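PDB 5W4N: transcriptional regulator from Streptococcus dysgalactiae, which serves as a quorum-sensing receptor for SHP pheromones and probably binds DNA through an N-terminal helix-turn-helix domain. Local coordinates for residues N190-S195 against D202-L207; D132-V137 against F161-E166; Q14-S19 against L55-D60; Q176-K181 against R216-F221. The protein carries 1 engineered substitution. All coordinates share one frame; numbering follows the deposited sequence.

Contact 1 (N190-S195 against D202-L207); sequences NCLIIS and DHSHYL
With chi1 at 72°, Ser195 tucks its OG back over its own main chain, flanked by N and C, while Ser204 swings its OG to the side of its own backbone N (chi1 -58°), and the two hydroxyls meet tip to tip across a pair of antiparallel helices. This is an antiparallel helical hairpin of the TPR-like C-terminal domain: the short segments of helices 179-197 and 201-215 run at 155° to each other, with their axes 8.7 Å apart. Ser195 OG lies 2.6 Å from Ser204 OG, and both hydroxyls also lean on main-chain carbonyls. Ser195 OG donates to Leu192 O at 2.6 Å, and Ser204 OG is hydrogen-bonded to Tyr200 O, just ahead of helix 201-215. Serine suits both places, since a small hydroxyl can reach a main-chain carbonyl nearby and still let the backbones come close; the CA atoms of Leu192 and Ser204 are 5.5 Å apart.

Apolar branches fill the neighbouring turn. Leu192 sends CD1 over the backbone of Ser204, 3.7 Å from Ser204 CA, and its side chain also packs on Phe227 and Val230 of helix 221-236. Leu207 answers from the other helix with one branch, CD1, which stands 3.7 Å from Leu192 N and 3.9 Å from Cys191 SG.

Contact 2 (D132-V137 against F161-E166); sequences DYLFSV and FLLTKE. With DMS (dimethyl sulfoxide), chain D.
Phe135 reaches from the C-terminal part of helix 124-136 onto helix 157-170, joining two helices of the TPR-like C-terminal domain whose short segments run at 33° to each other. Its CB turns neither at nor away from the partner helix, but the ring beyond it swings across. From CG onward the ring lies against Leu163, whose CD2 sits over the centre of one face, 3.5 Å from the centroid and 9° off the ring normal: a close CH-pi contact. At the ring's edge, near its plane, CD1 meets the carboxylate of Glu166, 3.3 Å from Glu166 OE2, with the ring and carboxylate planes 79° apart. The slightly positive ring edge probably suits this acidic neighbour. Farther round, CZ at the tip touches Leu162 CB at 4.0 Å.

Deeper in, Leu134 CB packs on the same methyl, Leu163 CD2, and Trp140 touches both leucines. On the far side, Lys165 NZ donates to the oxygen of a dimethyl sulfoxide, probably from the crystallisation liquor, at 2.7 Å, and the methyl C2 of this molecule lies at the Phe161 ring edge. A water, its protons contested by other acceptors, may bridge the segments, 2.6 Å from both Glu166 OE2 and Leu134 O.

Contact 3 (Q14-S19 against L55-D60); sequences QGKQVS and LNITID
Apolar packing joins Val18 and Leu55. Leu55 CD2 comes up to the branch point of the valine, 3.8 Å from Val18 CB, and also lies against Val18 CG2. A beta-branched residue suits an extended link such as this, presenting a broad, stiff surface to the leucine tip, and Leu23 of helix 20-23 touches both side chains.

The aliphatic part of Lys16 makes the second kind of contact, running along the main chain that leaves helix 45-54. Bends at chi2 (-80°) and chi4 (-78°) curl it over this turn, with CE 3.2 Å from Leu55 O and 4.0 Å from Ile57 CG1. The segments belong to the XRE-type helix-turn-helix domain, and here the ends of two of its helices come together. Each helix finishes in a Schellman motif, with Gln17 and Asn56 taking the positive phi; asparagine adopts that backbone shape readily.

Polar contact across the two segments passes through water. One molecule accepts from Lys16 NZ at 3.2 Å and donates to Asn56 O at 2.7 Å. The ammonium has a stronger partner beyond the segments, a salt bridge to Glu144 of the second subunit, and Tyr133 of that subunit packs on the lysine. A long, flexible side chain suits this course past the carbonyls of its own domain to the other chain. Beyond the link, Thr58 occupies the N-cap of helix 59-67, and its OG1 is bonded to Glu61 N.

Contact 4 (Q176-K181 against R216-F221); sequences QNKTNK and RDELNF
Glu218 OE2 accepts hydrogen bonds from two lysines, Lys178 and Lys181, each with its NZ at 2.6 Å, and the three side chains form a salt-bridge network. The ammonium of Lys178 arrives on the syn side of OE2, 25° out of the carboxylate plane, and that of Lys181 on the anti side, 21° out of it. Lys178 also brings its NZ to within 3.2 Å of Glu218 OE1, whereas Lys181 NZ keeps to OE2.

The chain shapes explain these approaches. Lys181 stretches straight out from the first turn of helix 179-197, its CG anti to the backbone N (chi1 -177°) and every later torsion extended. Lys178, at the N-cap position of the same helix, reaches the acid with a bend at chi2. Glu218 comes from the opposite direction, folded at chi2, out of the loop between helices 201-215 and 221-236. Long side chains suit this place, because the backbones stay well apart: the nearest CA atoms, those of Lys178 and Glu218, are separated by 9.3 Å.

Farther out, Glu175 makes another salt bridge to Lys178, and Tyr173 packs on both lysines. The main chain of the glutamate is tied down as well, Glu218 O being hydrogen-bonded to Lys224 NZ. The contact is joined largely by charge at the surface of the helical-repeat domain, and two ammonium groups on one oxygen would be expected to favour the ionised form of Glu218.

In the fold
From the N terminus, contact 3 closes first, drawing the ends of helices 3-15 and 45-54 together within the helix-turn-helix domain. Contact 2 follows in series and joins helices 124-136 and 157-170. Contact 4 then closes a loop of 34 intervening residues, from the start of helix 179-197 to the loop before helix 221-236, and contact 1 lies wholly within that span as a short hairpin. Contacts 1 and 2 touch where His203 and Tyr206 meet Phe161 and Lys165, so the two contacts pack directly on each other. Contacts 3 and 4 meet through Asp60, Gln176 and Asn177, which links the two domains, whereas contacts 1 and 3 lie 43 Å apart between centres.

Contact 1 (N190-S195 against D202-L207)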
loop_
_atom_site.group_PDB
_atom_site.type_symbol
_atom_site.label_atom_id
_atom_site.label_comp_id
_atom_site.label_asym_id
_atom_site.label_seq_id
_atom_site.Cartn_x
_atom_site.Cartn_y
_atom_site.Cartn_z
ATOM N N ASN A 190 17.485 -0.266 7.355
ATOM C CA ASN A 190 18.259 0.859 7.870
ATOM C C ASN A 190 18.996 0.480 9.148
ATOM O O ASN A 190 20.163 0.847 9.333
ATOM C CB ASN A 190 17.344 2.060 8.110
ATOM C CG ASN A 190 18.107 3.295 8.547
ATOM O OD1 ASN A 190 18.849 3.890 7.764
ATOM N ND2 ASN A 190 17.925 3.690 9.802
ATOM N N CYS A 191 18.331 -0.256 10.043
ATOM C CA CYS A 191 19.003 -0.736 11.246
ATOM C C CYS A 191 20.087 -1.751 10.910
ATOM O O CYS A 191 21.096 -1.835 11.618
ATOM C CB CYS A 191 17.985 -1.345 12.211
ATOM S SG CYS A 191 18.657 -1.772 13.834
ATOM N N LEU A 192 19.897 -2.524 9.839
ATOM C CA LEU A 192 20.922 -3.471 9.413
ATOM C C LEU A 192 22.196 -2.750 8.991
ATOM O O LEU A 192 23.304 -3.179 9.339
ATOM C CB LEU A 192 20.388 -4.339 8.273
ATOM C CG LEU A 192 21.366 -5.284 7.569
ATOM C CD1 LEU A 192 22.081 -6.183 8.567
ATOM C CD2 LEU A 192 20.633 -6.117 6.526
ATOM N N ILE A 193 22.060 -1.650 8.245
ATOM C CA ILE A 193 23.228 -0.876 7.825
ATOM C C ILE A 193 24.012 -0.395 9.040
ATOM O O ILE A 193 25.245 -0.488 9.084
ATOM C CB ILE A 193 22.800 0.307 6.937
ATOM C CG1 ILE A 193 21.985 -0.183 5.740
ATOM C CG2 ILE A 193 24.018 1.090 6.472
ATOM C CD1 ILE A 193 21.440 0.933 4.873
ATOM N N ILE A 194 23.306 0.127 10.044
ATOM C CA ILE A 194 23.971 0.636 11.240
ATOM C C ILE A 194 24.654 -0.497 11.996
ATOM O O ILE A 194 25.769 -0.339 12.508
ATOM C CB ILE A 194 22.962 1.385 12.129
ATOM C CG1 ILE A 194 22.315 2.529 11.346
ATOM C CG2 ILE A 194 23.637 1.904 13.386
ATOM C CD1 ILE A 194 21.208 3.233 12.097
ATOM N N SER A 195 23.999 -1.660 12.074
ATOM C CA SER A 195 24.592 -2.803 12.762
ATOM C C SER A 195 25.890 -3.247 12.100
ATOM O O SER A 195 26.811 -3.708 12.785
ATOM C CB SER A 195 23.600 -3.965 12.804
ATOM O OG SER A 195 23.436 -4.544 11.521
ATOM N N ASP A 202 26.026 -10.071 15.049
ATOM C CA ASP A 202 24.956 -10.916 15.567
ATOM C C ASP A 202 23.604 -10.238 15.396
ATOM O O ASP A 202 22.619 -10.884 15.021
ATOM C CB ASP A 202 25.214 -11.253 17.034
ATOM C CG ASP A 202 26.333 -12.260 17.209
ATOM O OD1 ASP A 202 26.316 -13.295 16.509
ATOM O OD2 ASP A 202 27.231 -12.014 18.041
ATOM N N HIS A 203 23.543 -8.931 15.661
ATOM C CA HIS A 203 22.352 -8.161 15.323
ATOM C C HIS A 203 22.101 -8.183 13.822
ATOM O O HIS A 203 20.951 -8.277 13.376
ATOM C CB HIS A 203 22.501 -6.720 15.812
ATOM C CG HIS A 203 22.629 -6.592 17.299
ATOM N ND1 HIS A 203 22.759 -5.372 17.929
ATOM C CD2 HIS A 203 22.643 -7.525 18.279
ATOM C CE1 HIS A 203 22.850 -5.561 19.233
ATOM N NE2 HIS A 203 22.783 -6.858 19.472
ATOM N N SER A 204 23.170 -8.098 13.027
ATOM C CA SER A 204 23.029 -8.093 11.575
ATOM C C SER A 204 22.401 -9.389 11.078
ATOM O O SER A 204 21.435 -9.370 10.309
ATOM C CB SER A 204 24.392 -7.869 10.917
ATOM O OG SER A 204 24.982 -6.658 11.355
ATOM N N HIS A 205 22.938 -10.531 11.516
ATOM C CA HIS A 205 22.422 -11.816 11.057
ATOM C C HIS A 205 20.964 -12.014 11.453
ATOM O O HIS A 205 20.203 -12.654 10.718
ATOM C CB HIS A 205 23.282 -12.953 11.605
ATOM C CG HIS A 205 22.785 -14.316 11.239
ATOM N ND1 HIS A 205 22.338 -15.222 12.177
ATOM C CD2 HIS A 205 22.658 -14.926 10.038
ATOM C CE1 HIS A 205 21.962 -16.332 11.569
ATOM N NE2 HIS A 205 22.145 -16.178 10.270
ATOM N N TYR A 206 20.557 -11.476 12.605
ATOM C CA TYR A 206 19.154 -11.543 12.997
ATOM C C TYR A 206 18.286 -10.723 12.051
ATOM O O TYR A 206 17.247 -11.195 11.574
ATOM C CB TYR A 206 18.990 -11.057 14.439
ATOM C CG TYR A 206 17.553 -10.997 14.916
ATOM C CD1 TYR A 206 16.773 -9.865 14.702
ATOM C CD2 TYR A 206 16.979 -12.068 15.588
ATOM C CE1 TYR A 206 15.463 -9.810 15.131
ATOM C CE2 TYR A 206 15.670 -12.017 16.026
ATOM C CZ TYR A 206 14.917 -10.885 15.795
ATOM O OH TYR A 206 13.613 -10.828 16.230
ATOM N N LEU A 207 18.697 -9.483 11.773
ATOM C CA LEU A 207 17.915 -8.619 10.896
ATOM C C LEU A 207 17.846 -9.186 9.483
ATOM O O LEU A 207 16.809 -9.088 8.818
ATOM C CB LEU A 207 18.511 -7.213 10.886
ATOM C CG LEU A 207 18.439 -6.482 12.227
ATOM C CD1 LEU A 207 19.329 -5.248 12.230
ATOM C CD2 LEU A 207 16.998 -6.114 12.550
#

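Contact 2 (D132-V137 against F161-E166)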
loop_
_atom_site.group_PDB
_atom_site.type_symbol
_atom_site.label_atom_id
_atom_site.label_comp_id
_atom_site.label_asym_id
_atom_site.label_seq_id
_atom_site.Cartn_x
_atom_site.Cartn_y
_atom_site.Cartn_z
ATOM N N ASP A 132 9.834 4.783 25.737
ATOM C CA ASP A 132 8.889 4.159 26.660
ATOM C C ASP A 132 7.596 3.802 25.942
ATOM O O ASP A 132 7.093 2.679 26.048
ATOM C CB ASP A 132 8.569 5.103 27.818
ATOM C CG ASP A 132 9.618 5.093 28.904
ATOM O OD1 ASP A 132 9.354 5.685 29.966
ATOM O OD2 ASP A 132 10.699 4.504 28.698
ATOM N N TYR A 133 7.037 4.772 25.216
ATOM C CA TYR A 133 5.791 4.565 24.491
ATOM C C TYR A 133 5.938 3.454 23.461
ATOM O O TYR A 133 5.124 2.526 23.411
ATOM C CB TYR A 133 5.367 5.879 23.830
ATOM C CG TYR A 133 4.234 5.745 22.843
ATOM C CD1 TYR A 133 2.925 5.611 23.280
ATOM C CD2 TYR A 133 4.471 5.771 21.475
ATOM C CE1 TYR A 133 1.885 5.497 22.384
ATOM C CE2 TYR A 133 3.437 5.659 20.570
ATOM C CZ TYR A 133 2.145 5.520 21.031
ATOM O OH TYR A 133 1.105 5.407 20.138
ATOM N N LEU A 134 6.985 3.526 22.636
ATOM C CA LEU A 134 7.161 2.539 21.576
ATOM C C LEU A 134 7.460 1.151 22.129
ATOM O O LEU A 134 7.070 0.148 21.520
ATOM C CB LEU A 134 8.272 2.984 20.625
ATOM C CG LEU A 134 8.047 4.328 19.927
ATOM C CD1 LEU A 134 9.338 4.836 19.294
ATOM C CD2 LEU A 134 6.937 4.210 18.891
ATOM N N PHE A 135 8.142 1.070 23.275
ATOM C CA PHE A 135 8.403 -0.221 23.906
ATOM C C PHE A 135 7.142 -0.861 24.469
ATOM O O PHE A 135 7.132 -2.072 24.712
ATOM C CB PHE A 135 9.421 -0.062 25.037
ATOM C CG PHE A 135 10.840 -0.378 24.645
ATOM C CD1 PHE A 135 11.149 -1.545 23.968
ATOM C CD2 PHE A 135 11.869 0.491 24.977
ATOM C CE1 PHE A 135 12.456 -1.835 23.617
ATOM C CE2 PHE A 135 13.178 0.206 24.630
ATOM C CZ PHE A 135 13.472 -0.959 23.949
ATOM N N SER A 136 6.081 -0.084 24.685
ATOM C CA SER A 136 4.940 -0.531 25.472
ATOM C C SER A 136 3.657 -0.698 24.672
ATOM O O SER A 136 2.650 -1.141 25.238
ATOM C CB SER A 136 4.695 0.447 26.630
ATOM O OG SER A 136 5.844 0.564 27.453
ATOM N N VAL A 137 3.652 -0.363 23.380
ATOM C CA VAL A 137 2.417 -0.422 22.608
ATOM C C VAL A 137 2.004 -1.872 22.381
ATOM O O VAL A 137 2.828 -2.796 22.405
ATOM C CB VAL A 137 2.565 0.324 21.269
ATOM C CG1 VAL A 137 2.606 1.831 21.496
ATOM C CG2 VAL A 137 3.805 -0.153 20.522
ATOM N N PHE A 161 17.954 -1.019 18.002
ATOM C CA PHE A 161 17.872 -2.418 17.596
ATOM C C PHE A 161 16.770 -3.147 18.355
ATOM O O PHE A 161 15.984 -3.898 17.763
ATOM C CB PHE A 161 19.213 -3.118 17.813
ATOM C CG PHE A 161 19.161 -4.599 17.571
ATOM C CD1 PHE A 161 19.085 -5.100 16.281
ATOM C CD2 PHE A 161 19.169 -5.490 18.630
ATOM C CE1 PHE A 161 19.027 -6.463 16.053
ATOM C CE2 PHE A 161 19.112 -6.854 18.410
ATOM C CZ PHE A 161 19.042 -7.340 17.118
ATOM N N LEU A 162 16.704 -2.944 19.674
ATOM C CA LEU A 162 15.684 -3.617 20.473
ATOM C C LEU A 162 14.285 -3.163 20.078
ATOM O O LEU A 162 13.350 -3.972 20.033
ATOM C CB LEU A 162 15.935 -3.366 21.961
ATOM C CG LEU A 162 17.191 -4.023 22.539
ATOM C CD1 LEU A 162 17.409 -3.596 23.984
ATOM C CD2 LEU A 162 17.108 -5.539 22.429
ATOM N N LEU A 163 14.120 -1.870 19.790
ATOM C CA LEU A 163 12.844 -1.384 19.277
ATOM C C LEU A 163 12.531 -1.997 17.919
ATOM O O LEU A 163 11.379 -2.351 17.638
ATOM C CB LEU A 163 12.862 0.141 19.179
ATOM C CG LEU A 163 12.706 0.921 20.486
ATOM C CD1 LEU A 163 12.841 2.415 20.231
ATOM C CD2 LEU A 163 11.369 0.601 21.139
ATOM N N THR A 164 13.548 -2.128 17.062
ATOM C CA THR A 164 13.344 -2.720 15.743
ATOM C C THR A 164 12.895 -4.171 15.854
ATOM O O THR A 164 12.020 -4.616 15.101
ATOM C CB THR A 164 14.630 -2.612 14.920
ATOM O OG1 THR A 164 14.964 -1.231 14.735
ATOM C CG2 THR A 164 14.459 -3.271 13.556
ATOM N N LYS A 165 13.486 -4.923 16.787
ATOM C CA LYS A 165 13.046 -6.293 17.037
ATOM C C LYS A 165 11.559 -6.337 17.371
ATOM O O LYS A 165 10.807 -7.147 16.819
ATOM C CB LYS A 165 13.861 -6.905 18.175
ATOM C CG LYS A 165 15.123 -7.625 17.737
ATOM C CD LYS A 165 15.754 -8.386 18.897
ATOM C CE LYS A 165 15.039 -9.705 19.153
ATOM N NZ LYS A 165 15.816 -10.590 20.066
ATOM N N GLU A 166 11.120 -5.470 18.284
ATOM C CA GLU A 166 9.718 -5.465 18.688
ATOM C C GLU A 166 8.813 -5.030 17.545
ATOM O O GLU A 166 7.716 -5.580 17.373
ATOM C CB GLU A 166 9.531 -4.556 19.904
ATOM C CG GLU A 166 10.397 -4.933 21.095
ATOM C CD GLU A 166 9.846 -4.404 22.403
ATOM O OE1 GLU A 166 10.255 -4.905 23.471
ATOM O OE2 GLU A 166 9.003 -3.485 22.363
HETATM S S DMS D . 19.660 -11.058 19.488
HETATM O O DMS D . 18.252 -10.953 18.999
HETATM C C1 DMS D . 20.804 -10.805 18.104
HETATM C C2 DMS D . 20.061 -9.604 20.498
HETATM O O HOH W 1 6.924 -2.414 21.257
#

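Contact 3 (Q14-S19 against L55-D60)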
loop_
_atom_site.group_PDB
_atom_site.type_symbol
_atom_site.label_atom_id
_atom_site.label_comp_id
_atom_site.label_asym_id
_atom_site.label_seq_id
_atom_site.Cartn_x
_atom_site.Cartn_y
_atom_site.Cartn_z
ATOM N N GLN A 14 -22.507 6.652 -4.787
ATOM C CA GLN A 14 -22.816 7.172 -6.116
ATOM C C GLN A 14 -21.816 6.674 -7.150
ATOM O O GLN A 14 -22.201 6.268 -8.252
ATOM C CB GLN A 14 -22.828 8.701 -6.097
ATOM C CG GLN A 14 -24.033 9.323 -5.422
ATOM C CD GLN A 14 -23.853 10.810 -5.197
ATOM O OE1 GLN A 14 -22.741 11.332 -5.294
ATOM N NE2 GLN A 14 -24.946 11.502 -4.899
ATOM N N GLY A 15 -20.526 6.706 -6.812
ATOM C CA GLY A 15 -19.510 6.255 -7.747
ATOM C C GLY A 15 -19.635 4.789 -8.100
ATOM O O GLY A 15 -19.277 4.380 -9.207
ATOM N N LYS A 16 -20.142 3.980 -7.173
ATOM C CA LYS A 16 -20.374 2.565 -7.422
ATOM C C LYS A 16 -21.737 2.295 -8.046
ATOM O O LYS A 16 -22.058 1.132 -8.314
ATOM C CB LYS A 16 -20.227 1.775 -6.118
ATOM C CG LYS A 16 -18.784 1.616 -5.655
ATOM C CD LYS A 16 -18.088 0.500 -6.412
ATOM C CE LYS A 16 -16.725 0.174 -5.817
ATOM N NZ LYS A 16 -15.673 1.155 -6.208
ATOM N N GLN A 17 -22.537 3.340 -8.286
ATOM C CA GLN A 17 -23.838 3.223 -8.951
ATOM C C GLN A 17 -24.760 2.253 -8.214
ATOM O O GLN A 17 -25.429 1.415 -8.823
ATOM C CB GLN A 17 -23.674 2.814 -10.418
ATOM C CG GLN A 17 -22.473 3.448 -11.107
ATOM C CD GLN A 17 -22.512 3.288 -12.612
ATOM O OE1 GLN A 17 -21.541 2.847 -13.227
ATOM N NE2 GLN A 17 -23.637 3.651 -13.215
ATOM N N VAL A 18 -24.804 2.374 -6.890
ATOM C CA VAL A 18 -25.595 1.498 -6.034
ATOM C C VAL A 18 -26.741 2.302 -5.435
ATOM O O VAL A 18 -26.558 3.456 -5.032
ATOM C CB VAL A 18 -24.719 0.869 -4.933
ATOM C CG1 VAL A 18 -25.548 -0.026 -4.030
ATOM C CG2 VAL A 18 -23.572 0.086 -5.551
ATOM N N SER A 19 -27.923 1.696 -5.390
ATOM C CA SER A 19 -29.084 2.312 -4.766
ATOM C C SER A 19 -29.113 1.998 -3.272
ATOM O O SER A 19 -28.477 1.054 -2.798
ATOM C CB SER A 19 -30.375 1.834 -5.431
ATOM O OG SER A 19 -30.534 0.434 -5.284
ATOM N N LEU A 55 -20.494 -2.081 -0.618
ATOM C CA LEU A 55 -20.124 -1.265 -1.765
ATOM C C LEU A 55 -18.852 -1.746 -2.448
ATOM O O LEU A 55 -18.473 -1.174 -3.474
ATOM C CB LEU A 55 -19.954 0.193 -1.332
ATOM C CG LEU A 55 -21.223 0.966 -0.969
ATOM C CD1 LEU A 55 -20.869 2.324 -0.389
ATOM C CD2 LEU A 55 -22.124 1.117 -2.186
ATOM N N ASN A 56 -18.194 -2.775 -1.906
ATOM C CA ASN A 56 -16.923 -3.277 -2.433
ATOM C C ASN A 56 -15.859 -2.182 -2.436
ATOM O O ASN A 56 -15.086 -2.037 -3.386
ATOM C CB ASN A 56 -17.095 -3.883 -3.828
ATOM C CG ASN A 56 -18.020 -5.082 -3.827
ATOM O OD1 ASN A 56 -17.716 -6.112 -3.226
ATOM N ND2 ASN A 56 -19.160 -4.952 -4.494
ATOM N N ILE A 57 -15.824 -1.403 -1.360
ATOM C CA ILE A 57 -14.820 -0.368 -1.148
ATOM C C ILE A 57 -13.917 -0.834 -0.015
ATOM O O ILE A 57 -14.390 -1.081 1.101
ATOM C CB ILE A 57 -15.470 0.983 -0.819
ATOM C CG1 ILE A 57 -16.157 1.550 -2.061
ATOM C CG2 ILE A 57 -14.438 1.956 -0.265
ATOM C CD1 ILE A 57 -17.194 2.585 -1.748
ATOM N N THR A 58 -12.624 -0.969 -0.300
ATOM C CA THR A 58 -11.691 -1.399 0.730
ATOM C C THR A 58 -11.539 -0.317 1.793
ATOM O O THR A 58 -11.732 0.874 1.534
ATOM C CB THR A 58 -10.326 -1.736 0.125
ATOM O OG1 THR A 58 -9.661 -0.531 -0.275
ATOM C CG2 THR A 58 -10.483 -2.647 -1.079
ATOM N N ILE A 59 -11.201 -0.750 3.010
ATOM C CA ILE A 59 -10.975 0.205 4.091
ATOM C C ILE A 59 -9.800 1.110 3.759
ATOM O O ILE A 59 -9.766 2.278 4.167
ATOM C CB ILE A 59 -10.765 -0.538 5.425
ATOM C CG1 ILE A 59 -11.843 -1.608 5.607
ATOM C CG2 ILE A 59 -10.795 0.437 6.589
ATOM C CD1 ILE A 59 -13.246 -1.048 5.680
ATOM N N ASP A 60 -8.825 0.594 3.006
ATOM C CA ASP A 60 -7.727 1.425 2.528
ATOM C C ASP A 60 -8.237 2.536 1.616
ATOM O O ASP A 60 -7.765 3.676 1.690
ATOM C CB ASP A 60 -6.701 0.557 1.797
ATOM C CG ASP A 60 -5.504 1.349 1.310
ATOM O OD1 ASP A 60 -4.755 1.875 2.158
ATOM O OD2 ASP A 60 -5.309 1.440 0.079
HETATM O O HOH W 2 -13.331 -0.529 -4.789
#

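Contact 4 (Q176-K181 against R216-F221)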
loop_
_atom_site.group_PDB
_atom_site.type_symbol
_atom_site.label_atom_id
_atom_site.label_comp_id
_atom_site.label_asym_id
_atom_site.label_seq_id
_atom_site.Cartn_x
_atom_site.Cartn_y
_atom_site.Cartn_z
ATOM N N GLN A 176 -4.333 -6.475 2.300
ATOM C CA GLN A 176 -4.748 -5.684 1.149
ATOM C C GLN A 176 -3.811 -4.512 0.884
ATOM O O GLN A 176 -3.601 -4.149 -0.278
ATOM C CB GLN A 176 -6.181 -5.180 1.346
ATOM C CG GLN A 176 -6.804 -4.558 0.099
ATOM C CD GLN A 176 -6.484 -3.083 -0.035
ATOM O OE1 GLN A 176 -6.091 -2.436 0.935
ATOM N NE2 GLN A 176 -6.638 -2.545 -1.242
ATOM N N ASN A 177 -3.227 -3.925 1.930
ATOM C CA ASN A 177 -2.478 -2.675 1.813
ATOM C C ASN A 177 -0.968 -2.895 1.747
ATOM O O ASN A 177 -0.327 -2.510 0.764
ATOM C CB ASN A 177 -2.839 -1.756 2.988
ATOM C CG ASN A 177 -2.339 -0.343 2.800
ATOM O OD1 ASN A 177 -1.890 0.032 1.716
ATOM N ND2 ASN A 177 -2.421 0.458 3.856
ATOM N N LYS A 178 -0.389 -3.492 2.789
ATOM C CA LYS A 178 1.042 -3.768 2.938
ATOM C C LYS A 178 1.887 -2.508 3.094
ATOM O O LYS A 178 3.115 -2.574 2.946
ATOM C CB LYS A 178 1.596 -4.605 1.775
ATOM C CG LYS A 178 0.710 -5.774 1.364
ATOM C CD LYS A 178 1.429 -7.105 1.491
ATOM C CE LYS A 178 0.779 -8.157 0.606
ATOM N NZ LYS A 178 1.341 -9.513 0.844
ATOM N N THR A 179 1.275 -1.361 3.398
ATOM C CA THR A 179 2.050 -0.141 3.612
ATOM C C THR A 179 2.928 -0.257 4.853
ATOM O O THR A 179 4.121 0.070 4.819
ATOM C CB THR A 179 1.113 1.062 3.732
ATOM O OG1 THR A 179 0.363 1.212 2.521
ATOM C CG2 THR A 179 1.911 2.332 3.991
ATOM N N ASN A 180 2.350 -0.720 5.963
ATOM C CA ASN A 180 3.113 -0.861 7.200
ATOM C C ASN A 180 4.239 -1.873 7.039
ATOM O O ASN A 180 5.373 -1.631 7.466
ATOM C CB ASN A 180 2.183 -1.266 8.345
ATOM C CG ASN A 180 1.317 -0.118 8.823
ATOM O OD1 ASN A 180 1.556 1.038 8.481
ATOM N ND2 ASN A 180 0.306 -0.432 9.628
ATOM N N LYS A 181 3.939 -3.018 6.419
ATOM C CA LYS A 181 4.959 -4.045 6.217
ATOM C C LYS A 181 6.129 -3.514 5.398
ATOM O O LYS A 181 7.292 -3.825 5.684
ATOM C CB LYS A 181 4.338 -5.266 5.535
ATOM C CG LYS A 181 5.295 -6.431 5.345
ATOM C CD LYS A 181 4.613 -7.590 4.634
ATOM C CE LYS A 181 5.511 -8.818 4.596
ATOM N NZ LYS A 181 4.872 -9.949 3.871
ATOM N N ARG A 216 9.645 -12.132 1.476
ATOM C CA ARG A 216 9.078 -13.336 0.886
ATOM C C ARG A 216 7.635 -13.097 0.460
ATOM O O ARG A 216 6.861 -12.448 1.170
ATOM C CB ARG A 216 9.151 -14.488 1.888
ATOM C CG ARG A 216 9.033 -15.875 1.281
ATOM C CD ARG A 216 9.484 -16.921 2.286
ATOM N NE ARG A 216 10.806 -16.607 2.822
ATOM C CZ ARG A 216 11.354 -17.209 3.872
ATOM N NH1 ARG A 216 10.692 -18.162 4.514
ATOM N NH2 ARG A 216 12.563 -16.854 4.283
ATOM N N ASP A 217 7.281 -13.624 -0.713
ATOM C CA ASP A 217 5.931 -13.510 -1.272
ATOM C C ASP A 217 5.517 -12.055 -1.481
ATOM O O ASP A 217 4.329 -11.726 -1.451
ATOM C CB ASP A 217 4.900 -14.236 -0.400
ATOM C CG ASP A 217 5.166 -15.724 -0.302
ATOM O OD1 ASP A 217 5.592 -16.321 -1.313
ATOM O OD2 ASP A 217 4.947 -16.299 0.785
ATOM N N GLU A 218 6.493 -11.173 -1.691
ATOM C CA GLU A 218 6.234 -9.773 -1.984
ATOM C C GLU A 218 7.011 -9.366 -3.227
ATOM O O GLU A 218 7.942 -10.050 -3.657
ATOM C CB GLU A 218 6.624 -8.855 -0.815
ATOM C CG GLU A 218 5.996 -9.215 0.520
ATOM C CD GLU A 218 4.523 -8.863 0.595
ATOM O OE1 GLU A 218 4.031 -8.138 -0.295
ATOM O OE2 GLU A 218 3.858 -9.309 1.554
ATOM N N LEU A 219 6.608 -8.238 -3.808
ATOM C CA LEU A 219 7.382 -7.630 -4.881
ATOM C C LEU A 219 8.509 -6.813 -4.266
ATOM O O LEU A 219 9.586 -7.352 -3.992
ATOM C CB LEU A 219 6.487 -6.769 -5.775
ATOM C CG LEU A 219 5.544 -7.569 -6.676
ATOM C CD1 LEU A 219 4.524 -6.667 -7.352
ATOM C CD2 LEU A 219 6.335 -8.363 -7.709
ATOM N N ASN A 220 8.263 -5.525 -4.029
ATOM C CA ASN A 220 9.182 -4.652 -3.298
ATOM C C ASN A 220 10.599 -4.733 -3.866
ATOM O O ASN A 220 11.565 -5.046 -3.168
ATOM C CB ASN A 220 9.173 -4.987 -1.804
ATOM C CG ASN A 220 7.991 -4.380 -1.076
ATOM O OD1 ASN A 220 7.455 -3.350 -1.487
ATOM N ND2 ASN A 220 7.581 -5.012 0.017
ATOM N N PHE A 221 10.707 -4.446 -5.164
ATOM C CA PHE A 221 11.999 -4.561 -5.832
ATOM C C PHE A 221 12.989 -3.517 -5.328
ATOM O O PHE A 221 14.201 -3.761 -5.345
ATOM C CB PHE A 221 11.825 -4.442 -7.346
ATOM C CG PHE A 221 11.476 -5.735 -8.025
ATOM C CD1 PHE A 221 10.804 -6.735 -7.345
ATOM C CD2 PHE A 221 11.825 -5.948 -9.348
ATOM C CE1 PHE A 221 10.484 -7.925 -7.974
ATOM C CE2 PHE A 221 11.509 -7.134 -9.982
ATOM C CZ PHE A 221 10.838 -8.125 -9.293
#